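Local coordinates for ribosomal protein S2-related protein (Deinococcus radiodurans, PDB 2JH3), which binds a 4Fe-4S cluster, has a chelatase-like fold with additional domains, and possibly acts as a sirohydrochlorin ferrochelatase, at residues Glu296-His310 / Thr350-Leu364. Sequence-based numbering, arbitrary orientation.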
ATOM      1  N   GLU A 296      -8.242   1.179  11.872  1.00 15.61           N
ATOM      2  CA  GLU A 296      -8.140  -0.245  11.700  1.00 16.48           C
ATOM      3  C   GLU A 296      -8.095  -1.011  13.034  1.00 16.58           C
ATOM      4  O   GLU A 296      -7.756  -2.220  13.038  1.00 18.23           O
ATOM      5  CB  GLU A 296      -6.859  -0.576  10.954  1.00 16.00           C
ATOM      6  CG  GLU A 296      -6.821  -0.211   9.442  1.00 16.52           C
ATOM      7  CD  GLU A 296      -5.533  -0.803   8.718  1.00 17.25           C
ATOM      8  OE1 GLU A 296      -4.433  -0.220   8.891  1.00 20.66           O
ATOM      9  OE2 GLU A 296      -5.663  -1.770   7.912  1.00 20.77           O
ATOM     10  N   VAL A 297      -8.533  -0.363  14.101  1.00 16.23           N
ATOM     11  CA  VAL A 297      -8.530  -0.938  15.440  1.00 17.64           C
ATOM     12  C   VAL A 297      -9.901  -1.073  16.063  1.00 15.67           C
ATOM     13  O   VAL A 297     -10.749  -0.179  15.965  1.00 13.84           O
ATOM     14  CB  VAL A 297      -7.576  -0.139  16.387  1.00 18.11           C
ATOM     15  CG1 VAL A 297      -7.598  -0.618  17.844  1.00 22.28           C
ATOM     16  CG2 VAL A 297      -6.203  -0.336  15.872  1.00 20.38           C
ATOM     17  N   LEU A 298     -10.110  -2.242  16.669  1.00 15.35           N
ATOM     18  CA  LEU A 298     -11.313  -2.619  17.381  1.00 17.71           C
ATOM     19  C   LEU A 298     -11.026  -2.454  18.887  1.00 19.10           C
ATOM     20  O   LEU A 298     -10.058  -3.013  19.396  1.00 21.12           O
ATOM     21  CB  LEU A 298     -11.716  -4.074  17.083  1.00 17.91           C
ATOM     22  CG  LEU A 298     -13.020  -4.559  17.747  1.00 19.02           C
ATOM     23  CD1 LEU A 298     -14.156  -3.789  17.344  1.00 20.45           C
ATOM     24  CD2 LEU A 298     -13.267  -6.008  17.433  1.00 20.29           C
ATOM     25  N   LEU A 299     -11.817  -1.615  19.560  1.00 19.16           N
ATOM     26  CA  LEU A 299     -11.652  -1.309  20.988  1.00 20.52           C
ATOM     27  C   LEU A 299     -12.882  -1.906  21.736  1.00 22.13           C
ATOM     28  O   LEU A 299     -14.012  -1.545  21.420  1.00 22.87           O
ATOM     29  CB  LEU A 299     -11.531   0.204  21.124  1.00 20.12           C
ATOM     30  CG  LEU A 299     -11.297   0.847  22.493  1.00 20.71           C
ATOM     31  CD1 LEU A 299     -10.165   0.136  23.334  1.00 23.39           C
ATOM     32  CD2 LEU A 299     -11.028   2.331  22.346  1.00 23.08           C
ATOM     33  N   THR A 300     -12.639  -2.867  22.666  1.00 23.24           N
ATOM     34  CA  THR A 300     -13.667  -3.696  23.309  1.00 22.64           C
ATOM     35  C   THR A 300     -13.479  -3.531  24.845  1.00 23.61           C
ATOM     36  O   THR A 300     -12.358  -3.620  25.329  1.00 23.34           O
ATOM     37  CB  THR A 300     -13.473  -5.157  22.974  1.00 23.12           C
ATOM     38  OG1 THR A 300     -13.349  -5.300  21.556  1.00 27.56           O
ATOM     39  CG2 THR A 300     -14.667  -5.975  23.368  1.00 25.49           C
ATOM     40  N   PRO A 301     -14.550  -3.269  25.603  1.00 22.70           N
ATOM     41  CA  PRO A 301     -14.414  -3.387  27.076  1.00 22.58           C
ATOM     42  C   PRO A 301     -14.117  -4.848  27.397  1.00 22.26           C
ATOM     43  O   PRO A 301     -14.763  -5.743  26.825  1.00 20.33           O
ATOM     44  CB  PRO A 301     -15.833  -3.035  27.626  1.00 23.23           C
ATOM     45  CG  PRO A 301     -16.595  -2.589  26.510  1.00 24.29           C
ATOM     46  CD  PRO A 301     -15.884  -2.796  25.197  1.00 24.36           C
ATOM     47  N   TYR A 302     -13.185  -5.072  28.317  1.00 23.03           N
ATOM     48  CA  TYR A 302     -12.716  -6.403  28.688  1.00 23.00           C
ATOM     49  C   TYR A 302     -12.772  -6.403  30.237  1.00 22.64           C
ATOM     50  O   TYR A 302     -11.798  -6.100  30.889  1.00 19.71           O
ATOM     51  CB  TYR A 302     -11.271  -6.532  28.165  1.00 24.62           C
ATOM     52  CG  TYR A 302     -10.625  -7.879  28.391  1.00 25.35           C
ATOM     53  CD1 TYR A 302     -11.069  -8.983  27.708  1.00 30.90           C
ATOM     54  CD2 TYR A 302      -9.565  -8.042  29.265  1.00 24.52           C
ATOM     55  CE1 TYR A 302     -10.491 -10.235  27.935  1.00 31.27           C
ATOM     56  CE2 TYR A 302      -8.982  -9.290  29.488  1.00 21.93           C
ATOM     57  CZ  TYR A 302      -9.427 -10.376  28.812  1.00 29.77           C
ATOM     58  OH  TYR A 302      -8.899 -11.647  29.016  1.00 24.50           O
ATOM     59  N   GLY A 303     -13.962  -6.612  30.773  1.00 21.64           N
ATOM     60  CA  GLY A 303     -14.268  -6.418  32.206  1.00 23.18           C
ATOM     61  C   GLY A 303     -13.933  -5.035  32.585  1.00 22.44           C
ATOM     62  O   GLY A 303     -14.440  -4.100  32.003  1.00 25.58           O
ATOM     63  N   GLY A 304     -13.072  -4.848  33.563  1.00 21.59           N
ATOM     64  CA  GLY A 304     -12.492  -3.526  33.818  1.00 21.02           C
ATOM     65  C   GLY A 304     -11.266  -3.029  33.092  1.00 20.70           C
ATOM     66  O   GLY A 304     -10.791  -1.934  33.368  1.00 19.53           O
ATOM     67  N   LEU A 305     -10.771  -3.788  32.126  1.00 19.30           N
ATOM     68  CA  LEU A 305      -9.704  -3.322  31.275  1.00 18.39           C
ATOM     69  C   LEU A 305     -10.324  -3.103  29.854  1.00 17.90           C
ATOM     70  O   LEU A 305     -11.534  -3.164  29.668  1.00 15.01           O
ATOM     71  CB  LEU A 305      -8.601  -4.390  31.181  1.00 16.28           C
ATOM     72  CG  LEU A 305      -8.197  -4.917  32.562  1.00 18.27           C
ATOM     73  CD1 LEU A 305      -7.353  -6.065  32.412  1.00 18.46           C
ATOM     74  CD2 LEU A 305      -7.524  -3.846  33.384  1.00 22.53           C
ATOM     75  N   PHE A 306      -9.432  -2.890  28.895  1.00 18.25           N
ATOM     76  CA  PHE A 306      -9.840  -2.725  27.522  1.00 18.92           C
ATOM     77  C   PHE A 306      -9.034  -3.645  26.663  1.00 18.75           C
ATOM     78  O   PHE A 306      -7.820  -3.825  26.919  1.00 18.87           O
ATOM     79  CB  PHE A 306      -9.668  -1.265  27.117  1.00 20.30           C
ATOM     80  CG  PHE A 306     -10.586  -0.386  27.811  1.00 19.14           C
ATOM     81  CD1 PHE A 306     -11.939  -0.258  27.371  1.00 16.99           C
ATOM     82  CD2 PHE A 306     -10.159   0.299  28.929  1.00 22.29           C
ATOM     83  CE1 PHE A 306     -12.809   0.553  28.096  1.00 20.97           C
ATOM     84  CE2 PHE A 306     -11.059   1.102  29.661  1.00 23.88           C
ATOM     85  CZ  PHE A 306     -12.351   1.222  29.229  1.00 22.00           C
ATOM     86  N   GLU A 307      -9.649  -4.175  25.622  1.00 18.18           N
ATOM     87  CA  GLU A 307      -8.866  -4.957  24.612  1.00 17.81           C
ATOM     88  C   GLU A 307      -8.819  -4.196  23.282  1.00 18.78           C
ATOM     89  O   GLU A 307      -9.828  -3.631  22.827  1.00 18.94           O
ATOM     90  CB  GLU A 307      -9.468  -6.331  24.372  1.00 19.31           C
ATOM     91  CG  GLU A 307      -8.493  -7.232  23.527  1.00 20.18           C
ATOM     92  CD  GLU A 307      -9.138  -8.251  22.559  1.00 21.28           C
ATOM     93  OE1 GLU A 307      -8.867  -9.473  22.706  1.00 20.66           O
ATOM     94  OE2 GLU A 307      -9.890  -7.850  21.658  1.00 24.28           O
ATOM     95  N   LEU A 308      -7.637  -4.098  22.692  1.00 18.94           N
ATOM     96  CA  LEU A 308      -7.485  -3.616  21.310  1.00 17.84           C
ATOM     97  C   LEU A 308      -6.943  -4.734  20.394  1.00 17.46           C
ATOM     98  O   LEU A 308      -6.116  -5.594  20.800  1.00 16.39           O
ATOM     99  CB  LEU A 308      -6.553  -2.425  21.314  1.00 18.15           C
ATOM    100  CG  LEU A 308      -6.947  -1.133  22.070  1.00 22.48           C
ATOM    101  CD1 LEU A 308      -6.826  -1.283  23.627  1.00 30.67           C
ATOM    102  CD2 LEU A 308      -6.121  -0.082  21.744  1.00 21.14           C
ATOM    103  N   ARG A 309      -7.414  -4.775  19.156  1.00 15.82           N
ATOM    104  CA  ARG A 309      -6.859  -5.685  18.140  1.00 15.40           C
ATOM    105  C   ARG A 309      -7.165  -5.073  16.787  1.00 15.47           C
ATOM    106  O   ARG A 309      -7.917  -4.107  16.680  1.00 15.61           O
ATOM    107  CB  ARG A 309      -7.456  -7.109  18.224  1.00 14.34           C
ATOM    108  CG  ARG A 309      -8.884  -7.184  17.860  1.00 14.14           C
ATOM    109  CD  ARG A 309      -9.396  -8.582  17.875  1.00 14.67           C
ATOM    110  NE  ARG A 309      -9.274  -9.316  19.167  1.00 14.27           N
ATOM    111  CZ  ARG A 309      -9.494 -10.616  19.272  1.00 13.23           C
ATOM    112  NH1 ARG A 309      -9.845 -11.362  18.239  1.00 16.59           N
ATOM    113  NH2 ARG A 309      -9.410 -11.197  20.418  1.00 16.36           N
ATOM    114  N   HIS A 310      -6.597  -5.654  15.728  1.00 15.79           N
ATOM    115  CA  HIS A 310      -6.880  -5.163  14.377  1.00 14.94           C
ATOM    116  C   HIS A 310      -8.324  -5.558  14.052  1.00 14.79           C
ATOM    117  O   HIS A 310      -8.747  -6.663  14.333  1.00 12.23           O
ATOM    118  CB  HIS A 310      -5.899  -5.787  13.410  1.00 15.93           C
ATOM    119  CG  HIS A 310      -5.796  -5.105  12.101  1.00 13.76           C
ATOM    120  ND1 HIS A 310      -6.815  -5.093  11.187  1.00 16.65           N
ATOM    121  CD2 HIS A 310      -4.749  -4.521  11.497  1.00 15.34           C
ATOM    122  CE1 HIS A 310      -6.399  -4.490  10.086  1.00 16.06           C
ATOM    123  NE2 HIS A 310      -5.156  -4.135  10.249  1.00 16.33           N
ATOM    124  N   THR A 350      -1.971   0.202   6.845  1.00 17.25           N
ATOM    125  CA  THR A 350      -0.903  -0.796   6.810  1.00 15.98           C
ATOM    126  C   THR A 350      -0.632  -1.368   8.183  1.00 16.72           C
ATOM    127  O   THR A 350       0.390  -1.985   8.369  1.00 17.00           O
ATOM    128  CB  THR A 350       0.371  -0.174   6.291  1.00 16.08           C
ATOM    129  OG1 THR A 350       0.722   0.875   7.177  1.00 17.56           O
ATOM    130  CG2 THR A 350       0.173   0.383   4.865  1.00 14.52           C
ATOM    131  N   LEU A 351      -1.604  -1.286   9.116  1.00 17.24           N
ATOM    132  CA  LEU A 351      -1.437  -1.778  10.470  1.00 17.23           C
ATOM    133  C   LEU A 351      -1.328  -3.270  10.308  1.00 17.24           C
ATOM    134  O   LEU A 351      -2.063  -3.846   9.569  1.00 16.68           O
ATOM    135  CB  LEU A 351      -2.637  -1.435  11.337  1.00 18.14           C
ATOM    136  CG  LEU A 351      -2.565  -1.546  12.841  1.00 18.03           C
ATOM    137  CD1 LEU A 351      -1.632  -0.549  13.290  1.00 22.70           C
ATOM    138  CD2 LEU A 351      -3.940  -1.328  13.425  1.00 17.75           C
ATOM    139  N   PRO A 352      -0.376  -3.898  10.966  1.00 19.01           N
ATOM    140  CA  PRO A 352      -0.263  -5.338  10.920  1.00 18.24           C
ATOM    141  C   PRO A 352      -1.303  -6.084  11.792  1.00 19.14           C
ATOM    142  O   PRO A 352      -1.853  -5.548  12.745  1.00 18.36           O
ATOM    143  CB  PRO A 352       1.205  -5.567  11.369  1.00 19.42           C
ATOM    144  CG  PRO A 352       1.402  -4.499  12.386  1.00 18.33           C
ATOM    145  CD  PRO A 352       0.660  -3.287  11.816  1.00 18.68           C
ATOM    146  N   ARG A 353      -1.610  -7.295  11.345  1.00 18.98           N
ATOM    147  CA  ARG A 353      -2.429  -8.232  12.030  1.00 19.74           C
ATOM    148  C   ARG A 353      -1.594  -9.030  13.038  1.00 19.08           C
ATOM    149  O   ARG A 353      -0.389  -8.925  13.098  1.00 19.35           O
ATOM    150  CB  ARG A 353      -3.152  -9.164  11.053  1.00 19.85           C
ATOM    151  CG  ARG A 353      -4.224  -8.499  10.264  1.00 21.39           C
ATOM    152  CD  ARG A 353      -4.712  -9.396   9.116  1.00 22.34           C
ATOM    153  NE  ARG A 353      -3.789  -9.370   7.996  1.00 21.73           N
ATOM    154  CZ  ARG A 353      -3.935  -9.984   6.813  1.00 23.15           C
ATOM    155  NH1 ARG A 353      -4.982 -10.751   6.585  1.00 25.24           N
ATOM    156  NH2 ARG A 353      -3.020  -9.765   5.857  1.00 23.58           N
ATOM    157  N   GLY A 354      -2.302  -9.716  13.911  1.00 18.33           N
ATOM    158  CA  GLY A 354      -1.693 -10.755  14.739  1.00 20.41           C
ATOM    159  C   GLY A 354      -1.429 -10.491  16.217  1.00 19.55           C
ATOM    160  O   GLY A 354      -0.921 -11.353  16.932  1.00 17.95           O
ATOM    161  N   TRP A 355      -1.932  -9.374  16.679  1.00 17.50           N
ATOM    162  CA  TRP A 355      -1.663  -8.870  18.019  1.00 19.02           C
ATOM    163  C   TRP A 355      -2.935  -8.557  18.786  1.00 18.38           C
ATOM    164  O   TRP A 355      -4.014  -8.383  18.193  1.00 17.94           O
ATOM    165  CB  TRP A 355      -0.760  -7.656  17.922  1.00 17.81           C
ATOM    166  CG  TRP A 355      -1.418  -6.519  17.152  1.00 20.06           C
ATOM    167  CD1 TRP A 355      -1.313  -6.297  15.845  1.00 19.54           C
ATOM    168  CD2 TRP A 355      -2.279  -5.478  17.663  1.00 16.06           C
ATOM    169  NE1 TRP A 355      -2.040  -5.242  15.480  1.00 17.76           N
ATOM    170  CE2 TRP A 355      -2.686  -4.725  16.572  1.00 18.70           C
ATOM    171  CE3 TRP A 355      -2.755  -5.140  18.933  1.00 19.78           C
ATOM    172  CZ2 TRP A 355      -3.525  -3.599  16.697  1.00 18.83           C
ATOM    173  CZ3 TRP A 355      -3.570  -4.029  19.064  1.00 17.96           C
ATOM    174  CH2 TRP A 355      -3.976  -3.298  17.956  1.00 18.40           C
ATOM    175  N   ARG A 356      -2.856  -8.512  20.117  1.00 20.12           N
ATOM    176  CA  ARG A 356      -3.953  -7.946  20.955  1.00 19.88           C
ATOM    177  C   ARG A 356      -3.391  -7.202  22.174  1.00 20.85           C
ATOM    178  O   ARG A 356      -2.452  -7.678  22.803  1.00 21.16           O
ATOM    179  CB  ARG A 356      -4.973  -9.005  21.407  1.00 20.35           C
ATOM    180  CG  ARG A 356      -4.600  -9.880  22.537  1.00 21.62           C
ATOM    181  CD  ARG A 356      -5.453 -11.077  22.718  1.00 20.46           C
ATOM    182  NE  ARG A 356      -6.519 -10.871  23.714  1.00 20.72           N
ATOM    183  CZ  ARG A 356      -6.391 -11.030  25.027  1.00 20.03           C
ATOM    184  NH1 ARG A 356      -7.435 -10.837  25.811  1.00 18.31           N
ATOM    185  NH2 ARG A 356      -5.250 -11.448  25.551  1.00 18.20           N
ATOM    186  N   ALA A 357      -3.895  -6.025  22.471  1.00 19.08           N
ATOM    187  CA  ALA A 357      -3.397  -5.312  23.608  1.00 19.36           C
ATOM    188  C   ALA A 357      -4.439  -5.337  24.673  1.00 19.61           C
ATOM    189  O   ALA A 357      -5.606  -5.005  24.400  1.00 19.42           O
ATOM    190  CB  ALA A 357      -3.054  -3.864  23.270  1.00 18.38           C
ATOM    191  N   VAL A 358      -4.044  -5.653  25.909  1.00 19.24           N
ATOM    192  CA  VAL A 358      -4.974  -5.546  27.041  1.00 19.51           C
ATOM    193  C   VAL A 358      -4.474  -4.474  27.967  1.00 20.59           C
ATOM    194  O   VAL A 358      -3.400  -4.599  28.532  1.00 21.37           O
ATOM    195  CB  VAL A 358      -5.154  -6.893  27.729  1.00 20.12           C
ATOM    196  CG1 VAL A 358      -5.996  -6.761  29.026  1.00 20.52           C
ATOM    197  CG2 VAL A 358      -5.847  -7.858  26.819  1.00 19.39           C
ATOM    198  N   LEU A 359      -5.205  -3.351  28.048  1.00 21.67           N
ATOM    199  CA  LEU A 359      -4.785  -2.147  28.776  1.00 20.81           C
ATOM    200  C   LEU A 359      -5.757  -1.764  29.916  1.00 21.75           C
ATOM    201  O   LEU A 359      -6.944  -1.920  29.810  1.00 16.97           O
ATOM    202  CB  LEU A 359      -4.684  -0.910  27.839  1.00 21.68           C
ATOM    203  CG  LEU A 359      -3.708  -1.021  26.682  1.00 22.72           C
ATOM    204  CD1 LEU A 359      -3.619   0.230  25.852  1.00 23.57           C
ATOM    205  CD2 LEU A 359      -2.292  -1.460  27.101  1.00 26.54           C
ATOM    206  N   SER A 360      -5.175  -1.329  31.029  1.00 21.76           N
ATOM    207  CA  SER A 360      -5.913  -0.776  32.097  1.00 21.88           C
ATOM    208  C   SER A 360      -6.469   0.574  31.660  1.00 22.35           C
ATOM    209  O   SER A 360      -5.957   1.183  30.706  1.00 21.18           O
ATOM    210  CB  SER A 360      -4.934  -0.591  33.249  1.00 22.19           C
ATOM    211  OG  SER A 360      -4.056   0.467  32.959  1.00 18.95           O
ATOM    212  N   PRO A 361      -7.515   1.045  32.332  1.00 22.01           N
ATOM    213  CA  PRO A 361      -7.938   2.378  32.022  1.00 23.93           C
ATOM    214  C   PRO A 361      -6.899   3.475  32.120  1.00 23.17           C
ATOM    215  O   PRO A 361      -6.976   4.464  31.339  1.00 25.36           O
ATOM    216  CB  PRO A 361      -9.066   2.641  33.074  1.00 22.74           C
ATOM    217  CG  PRO A 361      -9.644   1.318  33.245  1.00 21.71           C
ATOM    218  CD  PRO A 361      -8.466   0.375  33.254  1.00 22.57           C
ATOM    219  N   ALA A 362      -5.964   3.356  33.059  1.00 23.22           N
ATOM    220  CA  ALA A 362      -4.967   4.360  33.230  1.00 22.67           C
ATOM    221  C   ALA A 362      -4.036   4.374  32.032  1.00 21.37           C
ATOM    222  O   ALA A 362      -3.453   5.366  31.771  1.00 22.50           O
ATOM    223  CB  ALA A 362      -4.113   4.107  34.521  1.00 24.16           C
ATOM    224  N   ASP A 363      -3.868   3.242  31.352  1.00 20.75           N
ATOM    225  CA  ASP A 363      -2.925   3.129  30.215  1.00 19.37           C
ATOM    226  C   ASP A 363      -3.625   3.394  28.868  1.00 18.76           C
ATOM    227  O   ASP A 363      -2.977   3.432  27.842  1.00 19.23           O
ATOM    228  CB  ASP A 363      -2.320   1.756  30.188  1.00 19.59           C
ATOM    229  CG  ASP A 363      -1.119   1.585  31.152  1.00 27.95           C
ATOM    230  OD1 ASP A 363      -0.549   2.613  31.599  1.00 27.08           O
ATOM    231  OD2 ASP A 363      -0.773   0.406  31.419  1.00 26.40           O
ATOM    232  N   LEU A 364      -4.942   3.489  28.826  1.00 18.61           N
ATOM    233  CA  LEU A 364      -5.651   3.603  27.537  1.00 19.52           C
ATOM    234  C   LEU A 364      -5.224   4.776  26.692  1.00 18.48           C
ATOM    235  O   LEU A 364      -5.004   4.637  25.475  1.00 20.76           O
ATOM    236  CB  LEU A 364      -7.203   3.651  27.741  1.00 19.55           C
ATOM    237  CG  LEU A 364      -8.121   3.561  26.484  1.00 19.80           C
ATOM    238  CD1 LEU A 364      -7.899   2.320  25.715  1.00 24.20           C
ATOM    239  CD2 LEU A 364      -9.629   3.637  26.938  1.00 22.96           C
TER
HETATM  240  O   HOH W   1     -10.145 -11.423  24.520  1.00 36.43           O
HETATM  241  O   HOH W   2      -4.649  -7.637  15.790  1.00 17.28           O
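The H310 ring takes CG of R353 over the centre of one face, 4.2 Å from the ring centroid, and E296 O over the opposite face. P352 O lies at its edge, where NE2 donates only weakly to L351 O; ND1 is hydrogen-bonded to L312 N. With CG between backbone N and carbonyl carbon (chi1 62°), the W355 indole lies against the neighbouring backbone: R309 CA makes a CH-pi contact 4.0 Å from the six-membered ring's centroid, H310 N and a water share that face, and V297 CG2 is at the edge. NE1 donates to P352 O at 2.8 Å, near the ring plane, helping hold the indole. CD2 of L364 packs over one face of F306. On the sheet face carrying E307, V358 and R356, R309 grips the E307 carboxylate side-on through NE and NH2. R356 NE reaches E307 OE1 from the anti side at 2.9 Å, R309 NH2 from the syn side. Replacing E307 by a glutamine would probably leave the two guanidinium groups without the charge that reconciles them. Paired backbone bonds (F306-L359, L308-A357) add strand 355-359 antiparallel to β-hairpin 297-310, at the centre of a mixed sheet in the DR2241 stabilising domain.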